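Local coordinates for protein toxin 2A (Paenibacillus larvae, PDB 5URP) that probably transfers ADP-ribose from NAD+ to a target protein, acting as a bacterial virulence factor of the mono-ADP-ribosyltransferase toxin family, at residues A[25-30]-A[102-107]; A[53-58]-A[85-90]; A[106-111]-A[115-120]. All blocks are in the same frame, centred on the assembly; numbering follows the deposited sequence.

From the N terminus, the loop at 25-30 meets strand 101-107 some seventy residues later, so contact 1 closes a large loop made mostly of helices. Contact 2 is nested inside that loop: helix 50-61 packs on helix 79-92, with helix 64-72 between them in the chain. The chain then enters strand 101-107, which contacts 1 and 3 share through Gly-106 and Thr-107. Where contact 1 ends, contact 3 begins, closing a short loop as 106-111 meets 115-120. Contact 1 thus ties the N terminus to the mixed sheet, contact 2 holds helix 50-61 to helix 79-92, and contact 3 shapes the exit from the strand; contacts 2 and 3 lie about 28 Å apart, centre to centre.

Contact 1. Residues A[25-30]-A[102-107]; sequences DFRIDK and TVYRGT
Asp-25 reaches across to Tyr-104 and Thr-102 on strand 101-107 of the mixed sheet, and its side chain is worth following outward. CB lies against the threonine, 3.8 Å from Thr-102 OG1. From there CG turns anti to the backbone N (chi1 177°), which carries the carboxylate past the threonine methyl to the phenol; CG still has Thr-102 CB beside it. At the tip, OD1 accepts a short hydrogen bond from Tyr-104 OH, with 2.6 Å between the two oxygens. The hydroxyl comes in on the syn side, 16° out of the carboxylate plane, and OD1 itself lies at the ring edge, near the plane of the tyrosine. OD2 is the more distant oxygen, 3.2 Å from Tyr-104 OH.

OD1 is gripped twice. Arg-27 N donates to Asp-25 OD1 at 3.0 Å, from above the carboxylate plane, and this closes an Asx turn. The next bend is a type II' turn from Phe-26 to Asp-29, which leads to the N-cap of helix 30-45. Two donors on one oxygen should favour the charged form of the aspartate. A single water adds a second bridge: it accepts from Phe-26 N at 2.8 Å and donates to Thr-102 O at 2.7 Å.

Beyond the pair, Thr-102 forms a backbone bond with Ile-24, and Phe-26 meets the ring of Trp-36. Arg-105 NH1 bonds Ser-150 O on strand 149-152, which carries the Ser-Thr-Ser stretch Ser-150 to Ser-152. Together with the Tyr-Arg-Gly sequence on the sheet strand, this is consistent with the aromatic-arginine motif of the R-S-E class of mono-ADP-ribosyltransferases, here with its tyrosine hydroxyl tethered to the N-terminal segment.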
# COMPACT_ATOMS: atom_id res chain seq x y z
N ASP A 25 -5.55 12.88 -7.37
CA ASP A 25 -5.61 11.50 -7.86
C ASP A 25 -5.00 11.51 -9.26
O ASP A 25 -5.59 12.10 -10.17
CB ASP A 25 -7.05 10.99 -7.85
CG ASP A 25 -7.20 9.60 -8.42
OD1 ASP A 25 -6.19 8.93 -8.74
OD2 ASP A 25 -8.36 9.17 -8.52
N PHE A 26 -3.81 10.94 -9.39
CA PHE A 26 -3.07 10.94 -10.65
C PHE A 26 -3.55 9.88 -11.62
O PHE A 26 -3.18 9.94 -12.79
CB PHE A 26 -1.59 10.75 -10.36
CG PHE A 26 -0.97 11.92 -9.63
CD1 PHE A 26 -0.84 13.14 -10.25
CD2 PHE A 26 -0.55 11.79 -8.32
CE1 PHE A 26 -0.29 14.22 -9.57
CE2 PHE A 26 -0.01 12.88 -7.64
CZ PHE A 26 0.12 14.06 -8.26
N ARG A 27 -4.38 8.94 -11.17
CA ARG A 27 -4.97 7.90 -12.03
C ARG A 27 -3.82 7.15 -12.68
O ARG A 27 -3.13 6.41 -11.97
CB ARG A 27 -6.01 8.51 -12.98
CG ARG A 27 -7.24 9.07 -12.24
CD ARG A 27 -8.37 9.47 -13.18
NE ARG A 27 -8.81 8.38 -14.05
CZ ARG A 27 -9.77 7.51 -13.75
NH1 ARG A 27 -10.43 7.58 -12.60
NH2 ARG A 27 -10.08 6.55 -14.62
N ILE A 28 -3.61 7.24 -14.00
CA ILE A 28 -2.49 6.54 -14.63
C ILE A 28 -1.42 7.50 -15.14
O ILE A 28 -0.53 7.09 -15.90
CB ILE A 28 -2.98 5.62 -15.78
CG1 ILE A 28 -3.70 6.44 -16.85
CG2 ILE A 28 -3.89 4.53 -15.23
CD1 ILE A 28 -3.96 5.61 -18.15
N ASP A 29 -1.47 8.77 -14.74
CA ASP A 29 -0.57 9.79 -15.31
C ASP A 29 0.74 9.77 -14.54
O ASP A 29 0.95 10.52 -13.58
CB ASP A 29 -1.22 11.17 -15.28
CG ASP A 29 -0.43 12.21 -16.05
OD1 ASP A 29 0.80 12.05 -16.24
OD2 ASP A 29 -1.03 13.22 -16.47
N LYS A 30 1.65 8.91 -15.00
CA LYS A 30 2.92 8.70 -14.32
C LYS A 30 3.79 9.95 -14.34
O LYS A 30 4.49 10.23 -13.36
CB LYS A 30 3.65 7.53 -14.98
CG LYS A 30 4.50 6.70 -14.09
CD LYS A 30 4.94 5.42 -14.78
CE LYS A 30 5.75 4.55 -13.81
NZ LYS A 30 6.12 3.22 -14.36
N THR A 102 -4.77 10.17 -3.40
CA THR A 102 -5.23 8.82 -3.65
C THR A 102 -4.04 7.98 -4.10
O THR A 102 -3.24 8.42 -4.92
CB THR A 102 -6.30 8.83 -4.74
OG1 THR A 102 -7.40 9.63 -4.32
CG2 THR A 102 -6.81 7.42 -5.01
N VAL A 103 -3.93 6.79 -3.52
CA VAL A 103 -2.91 5.84 -3.94
C VAL A 103 -3.59 4.50 -4.25
O VAL A 103 -4.75 4.28 -3.95
CB VAL A 103 -1.80 5.65 -2.90
CG1 VAL A 103 -1.04 6.97 -2.68
CG2 VAL A 103 -2.36 5.09 -1.56
N TYR A 104 -2.83 3.63 -4.90
CA TYR A 104 -3.34 2.37 -5.44
C TYR A 104 -2.49 1.21 -4.99
O TYR A 104 -1.26 1.33 -4.85
CB TYR A 104 -3.37 2.44 -6.98
CG TYR A 104 -4.28 3.50 -7.51
CD1 TYR A 104 -5.62 3.23 -7.74
CD2 TYR A 104 -3.81 4.78 -7.75
CE1 TYR A 104 -6.46 4.20 -8.19
CE2 TYR A 104 -4.65 5.78 -8.23
CZ TYR A 104 -5.99 5.48 -8.43
OH TYR A 104 -6.84 6.43 -8.93
N ARG A 105 -3.12 0.06 -4.75
CA ARG A 105 -2.37 -1.13 -4.37
C ARG A 105 -3.07 -2.35 -4.95
O ARG A 105 -4.24 -2.58 -4.66
CB ARG A 105 -2.29 -1.27 -2.84
CG ARG A 105 -1.63 -2.53 -2.40
CD ARG A 105 -1.43 -2.50 -0.89
NE ARG A 105 -1.04 -3.80 -0.35
CZ ARG A 105 0.17 -4.34 -0.44
NH1 ARG A 105 1.16 -3.70 -1.05
NH2 ARG A 105 0.40 -5.54 0.08
N GLY A 106 -2.37 -3.11 -5.78
CA GLY A 106 -2.87 -4.41 -6.19
C GLY A 106 -2.48 -5.47 -5.18
O GLY A 106 -1.34 -5.51 -4.71
N THR A 107 -3.42 -6.35 -4.87
CA THR A 107 -3.12 -7.42 -3.94
C THR A 107 -4.06 -8.58 -4.23
O THR A 107 -4.63 -8.69 -5.32
CB THR A 107 -3.19 -6.87 -2.49
OG1 THR A 107 -2.67 -7.85 -1.58
CG2 THR A 107 -4.59 -6.45 -2.11
O HOH W 1 -2.69 9.51 -7.31

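Contact 2. Residues A[53-58]-A[85-90]; sequences KRQITL and IELIDK
Gln-55 on helix 50-61 lays its aliphatic stem against Leu-87 and Ile-88 of helix 79-92, and it is the one residue of its segment that both partners meet. Its CG stands anti to the carbonyl carbon, beside the backbone N (chi1 -68°), and this sets the CG methylene against the leucine: Gln-55 CG is 3.6 Å from Leu-87 CD1 and 4.0 Å from Leu-87 CB, the two side chains crossing at a slant. Beyond CG the chain bends at chi2 (-60°) instead of running straight on, turning the amide off towards its own helix, where Gln-55 NE2 donates to Glu-51 OE2 one turn earlier. That bond holds the polar end while the carbons do the packing. Within the same helix, Glu-51 OE2 also pairs with Arg-54 NE.

These helices belong to the N-terminal helical part of the chain, which precedes the mixed sheet, as in the C3-like ADP-ribosylating toxins. Helix 64-72 joins in the packing through Ile-66, which meets Ile-88.

Ile-88 fills the neighbouring position with its longer branch. CG1 is likewise anti to the carbonyl carbon, and chi2 is extended at 172°, which sends the CD1 methyl over to the facing backbone, 4.1 Å from Gln-55 O. Nearer its root, Ile-88 CG1 rests 4.2 Å from Gln-55 CB, so a single glutamine is met by two successive residues of the other helix. The side-chain part of the contact is methyl against methylene. At its margin the charged groups pair up: Lys-90 NZ forms a salt bridge with Glu-52 across the same two helices, while Asp-89 turns to Arg-195 and Tyr-148.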
# COMPACT_ATOMS: atom_id res chain seq x y z
N LYS A 53 17.88 5.85 4.79
CA LYS A 53 17.76 5.70 3.34
C LYS A 53 18.09 4.28 2.91
O LYS A 53 17.37 3.69 2.10
CB LYS A 53 18.67 6.69 2.61
CG LYS A 53 18.27 8.15 2.80
CD LYS A 53 19.31 9.06 2.17
CE LYS A 53 19.05 10.51 2.45
NZ LYS A 53 20.34 11.24 2.43
N ARG A 54 19.19 3.74 3.42
CA ARG A 54 19.61 2.39 3.03
C ARG A 54 18.55 1.35 3.38
O ARG A 54 18.27 0.44 2.59
CB ARG A 54 20.93 2.06 3.69
CG ARG A 54 21.37 0.64 3.51
CD ARG A 54 22.70 0.40 4.20
NE ARG A 54 22.58 -0.63 5.22
CZ ARG A 54 22.88 -1.92 5.05
NH1 ARG A 54 22.70 -2.77 6.06
NH2 ARG A 54 23.36 -2.37 3.90
N GLN A 55 17.94 1.46 4.57
CA GLN A 55 16.93 0.47 4.95
C GLN A 55 15.67 0.59 4.11
O GLN A 55 15.04 -0.43 3.82
CB GLN A 55 16.58 0.58 6.44
CG GLN A 55 17.70 0.18 7.36
CD GLN A 55 18.16 -1.26 7.18
OE1 GLN A 55 17.41 -2.13 6.68
NE2 GLN A 55 19.40 -1.53 7.55
N ILE A 56 15.30 1.82 3.72
CA ILE A 56 14.18 1.99 2.81
C ILE A 56 14.48 1.29 1.49
O ILE A 56 13.66 0.54 0.96
CB ILE A 56 13.86 3.48 2.61
CG1 ILE A 56 13.26 4.02 3.92
CG2 ILE A 56 12.91 3.71 1.44
CD1 ILE A 56 13.23 5.50 4.00
N THR A 57 15.67 1.54 0.94
CA THR A 57 16.05 0.87 -0.32
C THR A 57 15.97 -0.64 -0.17
O THR A 57 15.41 -1.34 -1.04
CB THR A 57 17.46 1.30 -0.73
OG1 THR A 57 17.49 2.72 -1.00
CG2 THR A 57 17.90 0.56 -2.00
N LEU A 58 16.50 -1.17 0.93
CA LEU A 58 16.53 -2.62 1.11
C LEU A 58 15.13 -3.19 1.27
O LEU A 58 14.86 -4.30 0.80
CB LEU A 58 17.40 -3.00 2.29
CG LEU A 58 18.89 -2.72 2.11
CD1 LEU A 58 19.58 -3.06 3.40
CD2 LEU A 58 19.48 -3.50 0.92
N ILE A 85 13.22 -2.43 11.34
CA ILE A 85 11.88 -1.89 11.48
C ILE A 85 11.91 -0.58 12.27
O ILE A 85 11.17 0.36 11.96
CB ILE A 85 10.98 -2.96 12.12
CG1 ILE A 85 10.77 -4.10 11.11
CG2 ILE A 85 9.66 -2.38 12.62
CD1 ILE A 85 10.36 -5.38 11.77
N GLU A 86 12.78 -0.49 13.28
CA GLU A 86 12.94 0.77 14.02
C GLU A 86 13.40 1.90 13.10
O GLU A 86 12.90 3.03 13.19
CB GLU A 86 13.93 0.56 15.18
CG GLU A 86 14.30 1.80 15.95
CD GLU A 86 15.33 1.52 17.05
OE1 GLU A 86 15.79 0.36 17.17
OE2 GLU A 86 15.67 2.46 17.79
N LEU A 87 14.30 1.60 12.17
CA LEU A 87 14.82 2.62 11.26
C LEU A 87 13.75 3.08 10.28
O LEU A 87 13.58 4.29 10.04
CB LEU A 87 16.05 2.06 10.52
CG LEU A 87 17.31 1.98 11.37
CD1 LEU A 87 18.37 1.04 10.76
CD2 LEU A 87 17.88 3.37 11.54
N ILE A 88 13.02 2.14 9.67
CA ILE A 88 11.95 2.53 8.76
C ILE A 88 10.87 3.30 9.50
O ILE A 88 10.37 4.31 8.99
CB ILE A 88 11.39 1.29 8.05
CG1 ILE A 88 12.51 0.59 7.31
CG2 ILE A 88 10.30 1.72 7.11
CD1 ILE A 88 12.12 -0.76 6.73
N ASP A 89 10.50 2.85 10.70
CA ASP A 89 9.48 3.54 11.49
C ASP A 89 9.89 4.98 11.72
O ASP A 89 9.08 5.91 11.55
CB ASP A 89 9.30 2.86 12.85
CG ASP A 89 8.56 1.56 12.78
OD1 ASP A 89 8.06 1.20 11.71
OD2 ASP A 89 8.45 0.93 13.86
N LYS A 90 11.14 5.17 12.12
CA LYS A 90 11.67 6.50 12.43
C LYS A 90 11.72 7.37 11.19
O LYS A 90 11.52 8.58 11.28
CB LYS A 90 13.04 6.33 13.07
CG LYS A 90 13.80 7.58 13.47
CD LYS A 90 15.01 7.21 14.37
CE LYS A 90 16.06 6.31 13.68
NZ LYS A 90 17.11 7.04 12.88

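Contact 3. Residues A[106-111]-A[115-120]; sequences GTDGII and EFQNTL
Gly-109 and Gln-117 bring the two backbones to within 4.1 Å of each other, measured between their CA atoms, as the chain leaves strand 101-107. One segment passes from the strand end into a 3-10 segment that starts at Gly-109; the other makes a type II turn from Phe-116 to Thr-119, closed by the bond from Thr-119 N to Phe-116 O. Gly-109, having no side chain, lets the backbone of Phe-116 and Gln-117 come close, with Gly-109 O 3.9 Å from Gln-117 N.

Gln-117 does most of the side-chain work. CG is anti to the backbone N (chi1 -169°) and the chain runs on extended, laying the amide across Asp-108. Gln-117 NE2 donates to Asp-108 OD2 at 3.0 Å in an almost straight bond of 171°. Asp-108 OD2 lies close to the amide plane, although the carboxylate plane stands at 83° to it; NE2 meets OD2 on the syn side, out of the carboxylate plane. On the other oxygen, Ile-110 N donates to Asp-108 OD1 at 3.1 Å from above that plane, an Asx turn. Ile-110 runs alongside the glutamine, its CD1 methyl 3.3 Å from Gln-117 OE1.

A separate donor on each oxygen restrains the carboxylate's rotation and probably favours its charged form, and the bond from Gln-117 ties together the two ends of the short loop.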
# COMPACT_ATOMS: atom_id res chain seq x y z
N GLY A 106 -2.37 -3.11 -5.78
CA GLY A 106 -2.87 -4.41 -6.19
C GLY A 106 -2.48 -5.47 -5.18
O GLY A 106 -1.34 -5.51 -4.71
N THR A 107 -3.42 -6.35 -4.87
CA THR A 107 -3.12 -7.42 -3.94
C THR A 107 -4.06 -8.58 -4.23
O THR A 107 -4.63 -8.69 -5.32
CB THR A 107 -3.19 -6.87 -2.49
OG1 THR A 107 -2.67 -7.85 -1.58
CG2 THR A 107 -4.59 -6.45 -2.11
N ASP A 108 -4.25 -9.47 -3.25
CA ASP A 108 -5.22 -10.54 -3.40
C ASP A 108 -6.09 -10.60 -2.15
O ASP A 108 -6.15 -9.65 -1.35
CB ASP A 108 -4.52 -11.85 -3.75
CG ASP A 108 -3.65 -12.39 -2.63
OD1 ASP A 108 -3.70 -11.84 -1.50
OD2 ASP A 108 -2.92 -13.35 -2.87
N GLY A 109 -6.82 -11.69 -2.00
CA GLY A 109 -7.81 -11.81 -0.94
C GLY A 109 -7.25 -11.86 0.46
O GLY A 109 -8.03 -11.87 1.41
N ILE A 110 -5.92 -11.88 0.61
CA ILE A 110 -5.31 -11.99 1.93
C ILE A 110 -5.79 -10.88 2.85
O ILE A 110 -5.93 -11.09 4.06
CB ILE A 110 -3.77 -11.99 1.80
CG1 ILE A 110 -3.12 -12.41 3.12
CG2 ILE A 110 -3.25 -10.62 1.39
CD1 ILE A 110 -3.36 -13.83 3.47
N ILE A 111 -6.05 -9.69 2.32
CA ILE A 111 -6.45 -8.58 3.18
C ILE A 111 -7.72 -8.90 3.94
O ILE A 111 -8.00 -8.27 4.96
CB ILE A 111 -6.64 -7.27 2.38
CG1 ILE A 111 -7.78 -7.39 1.37
CG2 ILE A 111 -5.33 -6.89 1.74
CD1 ILE A 111 -8.17 -6.07 0.77
N GLU A 115 -8.36 -17.11 4.75
CA GLU A 115 -9.38 -18.04 4.27
C GLU A 115 -9.99 -17.58 2.95
O GLU A 115 -10.41 -18.41 2.15
CB GLU A 115 -10.48 -18.24 5.32
CG GLU A 115 -11.33 -17.02 5.63
CD GLU A 115 -10.80 -16.21 6.80
OE1 GLU A 115 -9.58 -16.26 7.07
OE2 GLU A 115 -11.61 -15.52 7.45
N PHE A 116 -10.02 -16.26 2.71
CA PHE A 116 -10.62 -15.73 1.49
C PHE A 116 -9.65 -15.75 0.32
O PHE A 116 -10.08 -15.82 -0.84
CB PHE A 116 -11.11 -14.29 1.73
CG PHE A 116 -12.46 -14.21 2.37
CD1 PHE A 116 -13.61 -14.48 1.64
CD2 PHE A 116 -12.60 -13.84 3.70
CE1 PHE A 116 -14.86 -14.40 2.21
CE2 PHE A 116 -13.85 -13.77 4.28
CZ PHE A 116 -14.98 -14.04 3.54
N GLN A 117 -8.36 -15.70 0.60
CA GLN A 117 -7.34 -15.84 -0.42
C GLN A 117 -7.58 -17.09 -1.24
O GLN A 117 -7.86 -18.16 -0.69
CB GLN A 117 -5.97 -15.89 0.25
CG GLN A 117 -4.79 -15.78 -0.66
CD GLN A 117 -3.49 -15.70 0.12
OE1 GLN A 117 -3.38 -16.27 1.20
NE2 GLN A 117 -2.52 -14.97 -0.42
N ASN A 118 -7.49 -16.95 -2.57
CA ASN A 118 -7.62 -18.07 -3.51
C ASN A 118 -9.05 -18.56 -3.65
O ASN A 118 -9.29 -19.59 -4.28
CB ASN A 118 -6.73 -19.25 -3.12
CG ASN A 118 -5.30 -18.83 -2.82
OD1 ASN A 118 -4.81 -19.03 -1.71
ND2 ASN A 118 -4.64 -18.25 -3.81
N THR A 119 -10.01 -17.85 -3.06
CA THR A 119 -11.42 -18.14 -3.24
C THR A 119 -12.12 -17.12 -4.12
O THR A 119 -13.28 -17.32 -4.50
CB THR A 119 -12.12 -18.18 -1.87
OG1 THR A 119 -12.26 -16.84 -1.37
CG2 THR A 119 -11.30 -18.98 -0.87
N LEU A 120 -11.45 -16.02 -4.46
CA LEU A 120 -12.13 -14.91 -5.11
C LEU A 120 -12.41 -15.19 -6.57
O LEU A 120 -13.46 -14.78 -7.10
CB LEU A 120 -11.28 -13.64 -4.96
CG LEU A 120 -11.90 -12.31 -5.37
CD1 LEU A 120 -13.28 -12.11 -4.75
CD2 LEU A 120 -10.95 -11.20 -4.93